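Local coordinates for protein beta-galactosidase (Geobacillus stearothermophilus, PDB 4OIF) that probably hydrolyses terminal non-reducing beta-D-galactose residues in beta-D-galactosides, as a trimeric, zinc-binding member of glycosyl hydrolase family 42, at residues A[298-303]-A[346-351]; A[306-311]-A[444-449]; A[287-292]-A[339-344]. One frame throughout, in Å; residues are numbered along the deposited sequence.

Contact 1: A[298-303]-A[346-351]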
loop_
_atom_site.group_PDB
_atom_site.type_symbol
_atom_site.label_atom_id
_atom_site.label_comp_id
_atom_site.label_asym_id
_atom_site.label_seq_id
_atom_site.Cartn_x
_atom_site.Cartn_y
_atom_site.Cartn_z
ATOM N N ASP A 298 4.996 -29.137 -1.822
ATOM C CA ASP A 298 3.935 -28.282 -2.393
ATOM C C ASP A 298 4.457 -27.398 -3.535
ATOM O O ASP A 298 3.824 -27.262 -4.612
ATOM C CB ASP A 298 3.313 -27.397 -1.307
ATOM C CG ASP A 298 2.513 -28.186 -0.282
ATOM O OD1 ASP A 298 1.770 -29.121 -0.667
ATOM O OD2 ASP A 298 2.638 -27.864 0.919
ATOM N N LEU A 299 5.622 -26.802 -3.297
ATOM C CA LEU A 299 6.286 -26.004 -4.320
ATOM C C LEU A 299 6.610 -26.868 -5.539
ATOM O O LEU A 299 6.344 -26.470 -6.684
ATOM C CB LEU A 299 7.554 -25.368 -3.766
ATOM C CG LEU A 299 8.263 -24.377 -4.687
ATOM C CD1 LEU A 299 7.268 -23.345 -5.186
ATOM C CD2 LEU A 299 9.411 -23.694 -3.948
ATOM N N ALA A 300 7.170 -28.051 -5.280
ATOM C CA ALA A 300 7.564 -28.966 -6.350
ATOM C C ALA A 300 6.354 -29.326 -7.199
ATOM O O ALA A 300 6.432 -29.358 -8.427
ATOM C CB ALA A 300 8.209 -30.219 -5.785
ATOM N N MET A 301 5.233 -29.573 -6.529
ATOM C CA MET A 301 3.965 -29.826 -7.202
ATOM C C MET A 301 3.571 -28.663 -8.109
ATOM O O MET A 301 3.176 -28.882 -9.265
ATOM C CB MET A 301 2.860 -30.079 -6.183
ATOM C CG MET A 301 1.538 -30.483 -6.811
ATOM S SD MET A 301 0.306 -30.832 -5.557
ATOM C CE MET A 301 0.263 -29.242 -4.741
ATOM N N LYS A 302 3.666 -27.436 -7.588
ATOM C CA LYS A 302 3.373 -26.253 -8.419
ATOM C C LYS A 302 4.246 -26.191 -9.681
ATOM O O LYS A 302 3.768 -25.893 -10.809
ATOM C CB LYS A 302 3.555 -24.964 -7.614
ATOM C CG LYS A 302 2.466 -24.680 -6.604
ATOM C CD LYS A 302 2.747 -23.374 -5.899
ATOM C CE LYS A 302 2.082 -23.306 -4.554
ATOM N NZ LYS A 302 2.493 -22.085 -3.796
ATOM N N VAL A 303 5.528 -26.494 -9.487
ATOM C CA VAL A 303 6.477 -26.495 -10.593
ATOM C C VAL A 303 6.074 -27.535 -11.633
ATOM O O VAL A 303 6.062 -27.270 -12.838
ATOM C CB VAL A 303 7.912 -26.768 -10.103
ATOM C CG1 VAL A 303 8.883 -26.782 -11.276
ATOM C CG2 VAL A 303 8.327 -25.722 -9.081
ATOM N N SER A 346 16.586 -30.068 -11.200
ATOM C CA SER A 346 16.926 -30.297 -12.596
ATOM C C SER A 346 16.345 -31.621 -13.095
ATOM O O SER A 346 15.771 -31.711 -14.213
ATOM C CB SER A 346 18.441 -30.271 -12.776
ATOM O OG SER A 346 18.976 -29.090 -12.222
ATOM N N MET A 347 16.478 -32.650 -12.259
ATOM C CA MET A 347 15.911 -33.943 -12.620
ATOM C C MET A 347 14.393 -33.843 -12.764
ATOM O O MET A 347 13.818 -34.468 -13.663
ATOM C CB MET A 347 16.280 -35.008 -11.590
ATOM C CG MET A 347 17.772 -35.283 -11.533
ATOM S SD MET A 347 18.416 -35.906 -13.096
ATOM C CE MET A 347 19.714 -34.724 -13.412
ATOM N N GLN A 348 13.751 -33.052 -11.900
ATOM C CA GLN A 348 12.305 -32.875 -12.001
ATOM C C GLN A 348 11.943 -32.238 -13.331
ATOM O O GLN A 348 10.940 -32.599 -13.966
ATOM C CB GLN A 348 11.756 -32.023 -10.864
ATOM C CG GLN A 348 10.238 -31.942 -10.912
ATOM C CD GLN A 348 9.644 -30.896 -9.989
ATOM O OE1 GLN A 348 10.294 -29.902 -9.641
ATOM N NE2 GLN A 348 8.387 -31.108 -9.598
ATOM N N MET A 349 12.771 -31.287 -13.751
ATOM C CA MET A 349 12.550 -30.635 -15.029
ATOM C C MET A 349 12.617 -31.640 -16.166
ATOM O O MET A 349 11.736 -31.647 -17.038
ATOM C CB MET A 349 13.560 -29.511 -15.238
ATOM C CG MET A 349 13.194 -28.249 -14.481
ATOM S SD MET A 349 11.693 -27.503 -15.138
ATOM C CE MET A 349 11.378 -26.258 -13.891
ATOM N N ILE A 350 13.640 -32.493 -16.161
ATOM C CA ILE A 350 13.729 -33.516 -17.209
ATOM C C ILE A 350 12.543 -34.499 -17.144
ATOM O O ILE A 350 12.045 -34.972 -18.163
ATOM C CB ILE A 350 15.062 -34.300 -17.117
ATOM C CG1 ILE A 350 16.247 -33.329 -17.173
ATOM C CG2 ILE A 350 15.176 -35.373 -18.228
ATOM C CD1 ILE A 350 16.295 -32.508 -18.442
ATOM N N ALA A 351 12.079 -34.791 -15.939
ATOM C CA ALA A 351 11.054 -35.802 -15.750
ATOM C C ALA A 351 9.692 -35.372 -16.320
ATOM O O ALA A 351 8.904 -36.213 -16.752
ATOM C CB ALA A 351 10.929 -36.141 -14.277
#

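Contact 2: A[306-311]-A[444-449]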
loop_
_atom_site.group_PDB
_atom_site.type_symbol
_atom_site.label_atom_id
_atom_site.label_comp_id
_atom_site.label_asym_id
_atom_site.label_seq_id
_atom_site.Cartn_x
_atom_site.Cartn_y
_atom_site.Cartn_z
ATOM N N ILE A 306 3.191 -26.333 -13.746
ATOM C CA ILE A 306 3.588 -25.471 -14.874
ATOM C C ILE A 306 4.324 -26.246 -15.979
ATOM O O ILE A 306 4.100 -26.015 -17.175
ATOM C CB ILE A 306 4.470 -24.295 -14.434
ATOM C CG1 ILE A 306 3.659 -23.355 -13.566
ATOM C CG2 ILE A 306 4.935 -23.499 -15.658
ATOM C CD1 ILE A 306 2.605 -22.590 -14.347
ATOM N N ASN A 307 5.185 -27.177 -15.587
ATOM C CA ASN A 307 5.847 -28.014 -16.577
ATOM C C ASN A 307 4.837 -28.750 -17.429
ATOM O O ASN A 307 4.974 -28.816 -18.634
ATOM C CB ASN A 307 6.776 -29.011 -15.912
ATOM C CG ASN A 307 8.069 -28.385 -15.447
ATOM O OD1 ASN A 307 8.437 -27.276 -15.857
ATOM N ND2 ASN A 307 8.783 -29.106 -14.594
ATOM N N ASP A 308 3.806 -29.297 -16.802
ATOM C CA ASP A 308 2.835 -30.061 -17.548
ATOM C C ASP A 308 2.114 -29.138 -18.522
ATOM O O ASP A 308 1.848 -29.499 -19.686
ATOM C CB ASP A 308 1.873 -30.754 -16.594
ATOM C CG ASP A 308 2.546 -31.875 -15.818
ATOM O OD1 ASP A 308 3.653 -32.303 -16.219
ATOM O OD2 ASP A 308 1.982 -32.331 -14.807
ATOM N N LEU A 309 1.834 -27.930 -18.059
ATOM C CA LEU A 309 1.181 -26.970 -18.921
ATOM C C LEU A 309 2.032 -26.689 -20.168
ATOM O O LEU A 309 1.556 -26.823 -21.303
ATOM C CB LEU A 309 0.888 -25.675 -18.148
ATOM C CG LEU A 309 0.341 -24.504 -18.973
ATOM C CD1 LEU A 309 -0.982 -24.847 -19.654
ATOM C CD2 LEU A 309 0.199 -23.277 -18.107
ATOM N N TYR A 310 3.296 -26.334 -19.960
ATOM C CA TYR A 310 4.141 -25.880 -21.064
ATOM C C TYR A 310 4.615 -27.012 -21.979
ATOM O O TYR A 310 4.851 -26.804 -23.170
ATOM C CB TYR A 310 5.335 -25.096 -20.518
ATOM C CG TYR A 310 4.937 -23.726 -20.009
ATOM C CD1 TYR A 310 3.722 -23.159 -20.387
ATOM C CD2 TYR A 310 5.768 -22.999 -19.162
ATOM C CE1 TYR A 310 3.339 -21.914 -19.938
ATOM C CE2 TYR A 310 5.393 -21.744 -18.705
ATOM C CZ TYR A 310 4.169 -21.212 -19.093
ATOM O OH TYR A 310 3.763 -19.973 -18.649
ATOM N N ARG A 311 4.741 -28.212 -21.432
ATOM C CA ARG A 311 4.987 -29.372 -22.269
ATOM C C ARG A 311 3.776 -29.560 -23.163
ATOM O O ARG A 311 3.904 -29.668 -24.380
ATOM C CB ARG A 311 5.243 -30.633 -21.439
ATOM C CG ARG A 311 5.669 -31.857 -22.266
ATOM C CD ARG A 311 5.443 -33.135 -21.495
ATOM N NE ARG A 311 4.049 -33.232 -21.080
ATOM C CZ ARG A 311 3.616 -33.090 -19.833
ATOM N NH1 ARG A 311 4.478 -32.853 -18.848
ATOM N NH2 ARG A 311 2.317 -33.184 -19.580
ATOM N N GLN A 444 -4.978 -27.311 -7.102
ATOM C CA GLN A 444 -5.685 -28.129 -6.114
ATOM C C GLN A 444 -6.253 -29.380 -6.762
ATOM O O GLN A 444 -6.280 -30.454 -6.149
ATOM C CB GLN A 444 -6.820 -27.358 -5.437
ATOM C CG GLN A 444 -6.348 -26.286 -4.498
ATOM C CD GLN A 444 -4.994 -26.622 -3.925
ATOM O OE1 GLN A 444 -4.856 -27.558 -3.124
ATOM N NE2 GLN A 444 -3.970 -25.872 -4.343
ATOM N N HIS A 445 -6.715 -29.255 -8.000
ATOM C CA HIS A 445 -7.271 -30.450 -8.631
ATOM C C HIS A 445 -6.181 -31.374 -9.193
ATOM O O HIS A 445 -6.358 -32.588 -9.291
ATOM C CB HIS A 445 -8.289 -30.034 -9.682
ATOM C CG HIS A 445 -9.544 -29.490 -9.073
ATOM N ND1 HIS A 445 -10.722 -30.204 -9.030
ATOM C CD2 HIS A 445 -9.776 -28.335 -8.402
ATOM C CE1 HIS A 445 -11.638 -29.492 -8.399
ATOM N NE2 HIS A 445 -11.090 -28.355 -8.008
ATOM N N TYR A 446 -5.036 -30.792 -9.502
ATOM C CA TYR A 446 -3.857 -31.539 -9.897
ATOM C C TYR A 446 -3.314 -32.385 -8.745
ATOM O O TYR A 446 -2.822 -33.497 -8.957
ATOM C CB TYR A 446 -2.815 -30.540 -10.383
ATOM C CG TYR A 446 -1.476 -31.048 -10.867
ATOM C CD1 TYR A 446 -1.334 -31.576 -12.140
ATOM C CD2 TYR A 446 -0.330 -30.884 -10.092
ATOM C CE1 TYR A 446 -0.098 -31.984 -12.614
ATOM C CE2 TYR A 446 0.919 -31.281 -10.556
ATOM C CZ TYR A 446 1.031 -31.832 -11.825
ATOM O OH TYR A 446 2.270 -32.238 -12.303
ATOM N N ARG A 447 -3.412 -31.845 -7.528
ATOM C CA ARG A 447 -2.751 -32.426 -6.359
ATOM C C ARG A 447 -2.897 -33.959 -6.195
ATOM O O ARG A 447 -1.894 -34.644 -6.035
ATOM C CB ARG A 447 -3.226 -31.730 -5.074
ATOM C CG ARG A 447 -2.632 -32.354 -3.809
ATOM C CD ARG A 447 -3.313 -31.868 -2.552
ATOM N NE ARG A 447 -3.175 -30.425 -2.410
ATOM C CZ ARG A 447 -2.070 -29.832 -1.966
ATOM N NH1 ARG A 447 -1.017 -30.566 -1.618
ATOM N NH2 ARG A 447 -2.014 -28.510 -1.866
ATOM N N PRO A 448 -4.128 -34.502 -6.237
ATOM C CA PRO A 448 -4.218 -35.957 -6.039
ATOM C C PRO A 448 -3.503 -36.765 -7.118
ATOM O O PRO A 448 -2.993 -37.840 -6.827
ATOM C CB PRO A 448 -5.732 -36.229 -6.081
ATOM C CG PRO A 448 -6.362 -34.934 -5.747
ATOM C CD PRO A 448 -5.464 -33.893 -6.365
ATOM N N PHE A 449 -3.450 -36.251 -8.339
ATOM C CA PHE A 449 -2.798 -36.974 -9.436
ATOM C C PHE A 449 -1.280 -36.924 -9.278
ATOM O O PHE A 449 -0.590 -37.914 -9.516
ATOM C CB PHE A 449 -3.263 -36.406 -10.782
ATOM C CG PHE A 449 -4.734 -36.617 -11.018
ATOM C CD1 PHE A 449 -5.190 -37.760 -11.660
ATOM C CD2 PHE A 449 -5.670 -35.717 -10.518
ATOM C CE1 PHE A 449 -6.544 -37.987 -11.837
ATOM C CE2 PHE A 449 -7.028 -35.931 -10.691
ATOM C CZ PHE A 449 -7.467 -37.067 -11.352
#

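Contact 3: A[287-292]-A[339-344]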
loop_
_atom_site.group_PDB
_atom_site.type_symbol
_atom_site.label_atom_id
_atom_site.label_comp_id
_atom_site.label_asym_id
_atom_site.label_seq_id
_atom_site.Cartn_x
_atom_site.Cartn_y
_atom_site.Cartn_z
ATOM N N PRO A 287 11.492 -21.060 -8.814
ATOM C CA PRO A 287 10.725 -21.377 -7.607
ATOM C C PRO A 287 11.432 -20.862 -6.362
ATOM O O PRO A 287 12.663 -20.893 -6.319
ATOM C CB PRO A 287 10.670 -22.911 -7.610
ATOM C CG PRO A 287 11.035 -23.316 -8.992
ATOM C CD PRO A 287 11.998 -22.281 -9.466
ATOM N N ALA A 288 10.675 -20.404 -5.370
ATOM C CA ALA A 288 11.279 -19.885 -4.156
ATOM C C ALA A 288 11.568 -21.020 -3.178
ATOM O O ALA A 288 10.915 -21.140 -2.135
ATOM C CB ALA A 288 10.385 -18.844 -3.525
ATOM N N TRP A 289 12.554 -21.850 -3.529
ATOM C CA TRP A 289 12.891 -23.031 -2.735
ATOM C C TRP A 289 13.302 -22.666 -1.315
ATOM O O TRP A 289 14.046 -21.714 -1.097
ATOM C CB TRP A 289 14.020 -23.838 -3.388
ATOM C CG TRP A 289 13.718 -24.394 -4.768
ATOM C CD1 TRP A 289 14.325 -24.045 -5.948
ATOM C CD2 TRP A 289 12.751 -25.400 -5.101
ATOM N NE1 TRP A 289 13.796 -24.776 -6.991
ATOM C CE2 TRP A 289 12.831 -25.612 -6.500
ATOM C CE3 TRP A 289 11.833 -26.147 -4.356
ATOM C CZ2 TRP A 289 12.018 -26.530 -7.163
ATOM C CZ3 TRP A 289 11.026 -27.062 -5.016
ATOM C CH2 TRP A 289 11.124 -27.244 -6.407
ATOM N N HIS A 290 12.789 -23.444 -0.366
ATOM C CA HIS A 290 13.117 -23.336 1.048
ATOM C C HIS A 290 12.498 -22.105 1.696
ATOM O O HIS A 290 12.979 -21.639 2.729
ATOM C CB HIS A 290 14.637 -23.336 1.252
ATOM C CG HIS A 290 15.352 -24.383 0.456
ATOM N ND1 HIS A 290 15.099 -25.731 0.602
ATOM C CD2 HIS A 290 16.316 -24.278 -0.489
ATOM C CE1 HIS A 290 15.876 -26.410 -0.224
ATOM N NE2 HIS A 290 16.622 -25.553 -0.895
ATOM N N ASN A 291 11.423 -21.596 1.097
ATOM C CA ASN A 291 10.621 -20.542 1.718
ATOM C C ASN A 291 9.991 -21.053 3.004
ATOM O O ASN A 291 9.987 -22.254 3.265
ATOM C CB ASN A 291 9.535 -20.013 0.762
ATOM C CG ASN A 291 8.446 -21.052 0.442
ATOM O OD1 ASN A 291 7.570 -21.336 1.264
ATOM N ND2 ASN A 291 8.474 -21.578 -0.782
ATOM N N ASP A 292 9.458 -20.143 3.809
ATOM C CA ASP A 292 8.940 -20.539 5.112
ATOM C C ASP A 292 7.423 -20.608 5.149
ATOM O O ASP A 292 6.836 -20.541 6.223
ATOM C CB ASP A 292 9.449 -19.585 6.213
ATOM C CG ASP A 292 8.924 -18.163 6.065
ATOM O OD1 ASP A 292 8.337 -17.836 5.002
ATOM O OD2 ASP A 292 9.131 -17.365 7.016
ATOM N N PRO A 339 22.207 -27.817 -0.601
ATOM C CA PRO A 339 22.907 -28.919 -1.279
ATOM C C PRO A 339 21.925 -30.000 -1.715
ATOM O O PRO A 339 21.047 -30.356 -0.925
ATOM C CB PRO A 339 23.852 -29.449 -0.201
ATOM C CG PRO A 339 24.138 -28.244 0.657
ATOM C CD PRO A 339 22.874 -27.424 0.655
ATOM N N GLY A 340 22.041 -30.476 -2.952
ATOM C CA GLY A 340 21.162 -31.512 -3.456
ATOM C C GLY A 340 19.901 -31.010 -4.151
ATOM O O GLY A 340 19.346 -31.693 -5.022
ATOM N N MET A 341 19.445 -29.819 -3.776
ATOM C CA MET A 341 18.187 -29.310 -4.292
ATOM C C MET A 341 18.305 -28.932 -5.767
ATOM O O MET A 341 17.338 -29.058 -6.534
ATOM C CB MET A 341 17.719 -28.110 -3.464
ATOM C CG MET A 341 16.524 -27.377 -4.051
ATOM S SD MET A 341 15.073 -28.423 -4.264
ATOM C CE MET A 341 14.751 -28.860 -2.579
ATOM N N HIS A 342 19.484 -28.466 -6.171
ATOM C CA HIS A 342 19.663 -28.106 -7.565
ATOM C C HIS A 342 19.591 -29.350 -8.439
ATOM O O HIS A 342 18.870 -29.382 -9.453
ATOM C CB HIS A 342 20.979 -27.377 -7.804
ATOM C CG HIS A 342 21.176 -27.009 -9.238
ATOM N ND1 HIS A 342 20.247 -26.277 -9.942
ATOM C CD2 HIS A 342 22.155 -27.320 -10.118
ATOM C CE1 HIS A 342 20.661 -26.125 -11.186
ATOM N NE2 HIS A 342 21.813 -26.755 -11.321
ATOM N N PHE A 343 20.326 -30.381 -8.036
ATOM C CA PHE A 343 20.283 -31.652 -8.752
ATOM C C PHE A 343 18.830 -32.168 -8.875
ATOM O O PHE A 343 18.340 -32.515 -9.978
ATOM C CB PHE A 343 21.180 -32.695 -8.062
ATOM C CG PHE A 343 21.396 -33.913 -8.891
ATOM C CD1 PHE A 343 22.425 -33.962 -9.809
ATOM C CD2 PHE A 343 20.517 -34.985 -8.815
ATOM C CE1 PHE A 343 22.591 -35.069 -10.622
ATOM C CE2 PHE A 343 20.684 -36.093 -9.616
ATOM C CZ PHE A 343 21.722 -36.133 -10.523
ATOM N N LEU A 344 18.143 -32.168 -7.737
ATOM C CA LEU A 344 16.762 -32.633 -7.631
ATOM C C LEU A 344 15.826 -31.898 -8.578
ATOM O O LEU A 344 15.095 -32.532 -9.360
ATOM C CB LEU A 344 16.281 -32.480 -6.185
ATOM C CG LEU A 344 14.796 -32.563 -5.836
ATOM C CD1 LEU A 344 14.159 -33.886 -6.260
ATOM C CD2 LEU A 344 14.588 -32.312 -4.338
#

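Contact 1: A[298-303]-A[346-351]
Gln348 stretches its whole side chain across to Ala300 and brings its amide oxygen against Val303, joining two successive helices in the outer layer of a TIM barrel. Helix 296-312 follows the barrel strand 282-284, helix 341-351 follows strand 319-322, and their N-to-C directions differ by 36° here. At their closest the local axes are 11.3 Å apart, a separation at which side chains have to do the bridging, and the glutamine offers a worked example of how a long polar group can span such a distance. Its CG stands anti to the backbone N (chi1 -175°) and the chain runs on extended, which carries the amide across to the facing helix. There NE2 donates to the carbonyl oxygen Ala300 O at 2.9 Å, with an N-H...O angle of 154°. The acceptor lies close to the plane of the glutamine amide, but the donor itself sits well above the plane of the Ala300 carbonyl rather than on a lone pair. Ala300 CB flanks the same nitrogen, 3.9 Å from NE2. The other end of the amide turns to Val303, whose side chain the glutamine crosses obliquely; OE1 is 3.8 Å from Val303 CG1. Phe646 touches both Ala300 and Gln348, while Met349 also packs on Ile357 of the barrel strand 356-359. Were Gln348 replaced by an alanine, Ala300 O would probably lose its side-chain donor and a gap would be likely to open beside Val303. The next residue, Met349, supplies the apolar part of the contact. Bent at its second torsion, its side chain crosses that of Val303 at about a right angle, and CE rests 3.7 Å from Val303 CG1.

Contact 2: A[306-311]-A[444-449]
Asp308 and Tyr446 meet through a single direct hydrogen bond, which ties an outer helix of the TIM barrel to helix 438-451 of the trimerisation domain. Tyr446 OH donates to Asp308 OD2 over a short 2.5 Å. The tyrosine has CG anti to its backbone N (chi1 180°), which sends the ring out across the interface; it crosses the aspartate side chain at about a right angle, and ring and carboxylate planes stand 62° apart. The hydroxyl meets OD2 from above the carboxylate plane, while OD2 itself lies at the ring edge, near the ring plane.

The ionic part of the contact is built within segment 306-311. Arg311, three residues further on, bridges to the other carboxylate oxygen: NH1 is 2.8 Å from Asp308 OD1, the bond is nearly straight at 171°, and OD1 is met on the anti side, though tilted well out of the carboxylate plane. A second partner of OD1 is His352 ND1, and Arg311 carries on to Asp457 through NH2.

Apolar packing fills in around these groups. Strand 456-459 supplies Val458 against Asp308 and Val456 against Tyr446, and thus packs on both partners of the polar link.

As an example of a buried carboxylate with partners on both oxygens, the chemistry is clear: one oxygen takes the arginine and a histidine, the other the phenol. Such company would be expected to keep Asp308 ionised and to fix its rotation, with Arg311 holding the acceptor steady for the tyrosine of the second domain.

Contact 3: A[287-292]-A[339-344]
Met341 is the residue of segment 339-344 that touches Trp289 and His290, and the chain before it is shaped to start a helix at just that point. Pro339 leads in, packing against Phe574 of the second subunit. Gly340 then takes the N-cap position with a positive phi of 91°, a conformation where a side chain would collide with the carbonyl oxygen of Pro339. The carboxylate of Glu390 accepts bonds from the backbone N of Gly340 and of Phe343, gripping the start of the helix.

At Met341 the helix begins, and the side chain turns to the loop. CG is anti to the backbone N (chi1 171°), and bends at the next two torsions curl the thioether against Trp289 in a Met-aromatic contact, with His290 touching its carbons. SD lies over one face of the indole, 4.1 Å from the centroid of the Trp289 six-membered ring and only 18° off its normal; its nearest ring atom is Trp289 CD2 at 3.9 Å. The opposite face of that indole is taken by Pro287 CB. His290 points back toward Met341, with NE2 3.6 Å from Met341 CG and CE1 3.6 Å from Met341 CE, the methyl approaching its ring obliquely. Both rings belong to the middle of a type II beta turn, Ala288 to Asn291, in the loop that follows TIM-barrel strand 282-284. Asn291, the last residue of the turn, ties back to its first, ND2 donating to Ala288 O at 2.8 Å.

His342 points its CB away from the loop and bonds through NE2 to Tyr359 OH. Leu344 closes the first helical turn, its N bonded to Gly340 O at 3.0 Å, and its side chain packs on Phe646.

Two helices string the three contacts together: 296-312 serves contacts 1 and 2, and 341-351 serves contacts 1 and 3. Contact 1 is central, its centre about 10 Å from that of each of the others, whereas the centres of contacts 2 and 3 are about 19 Å apart and the two do not touch. Toward contact 2, a salt bridge of 3.3 Å joins Asp298 OD1 to Arg447 NH1; toward contact 3, Leu299 CD2 packs 3.5 Å from Trp289 CE3. The predicted active site lies nearby: the Met349 side chain is about 9 Å from that of Glu322, the probable nucleophile, and the Trp289 side chain about 11 Å from that of Trp330, predicted to bind substrate.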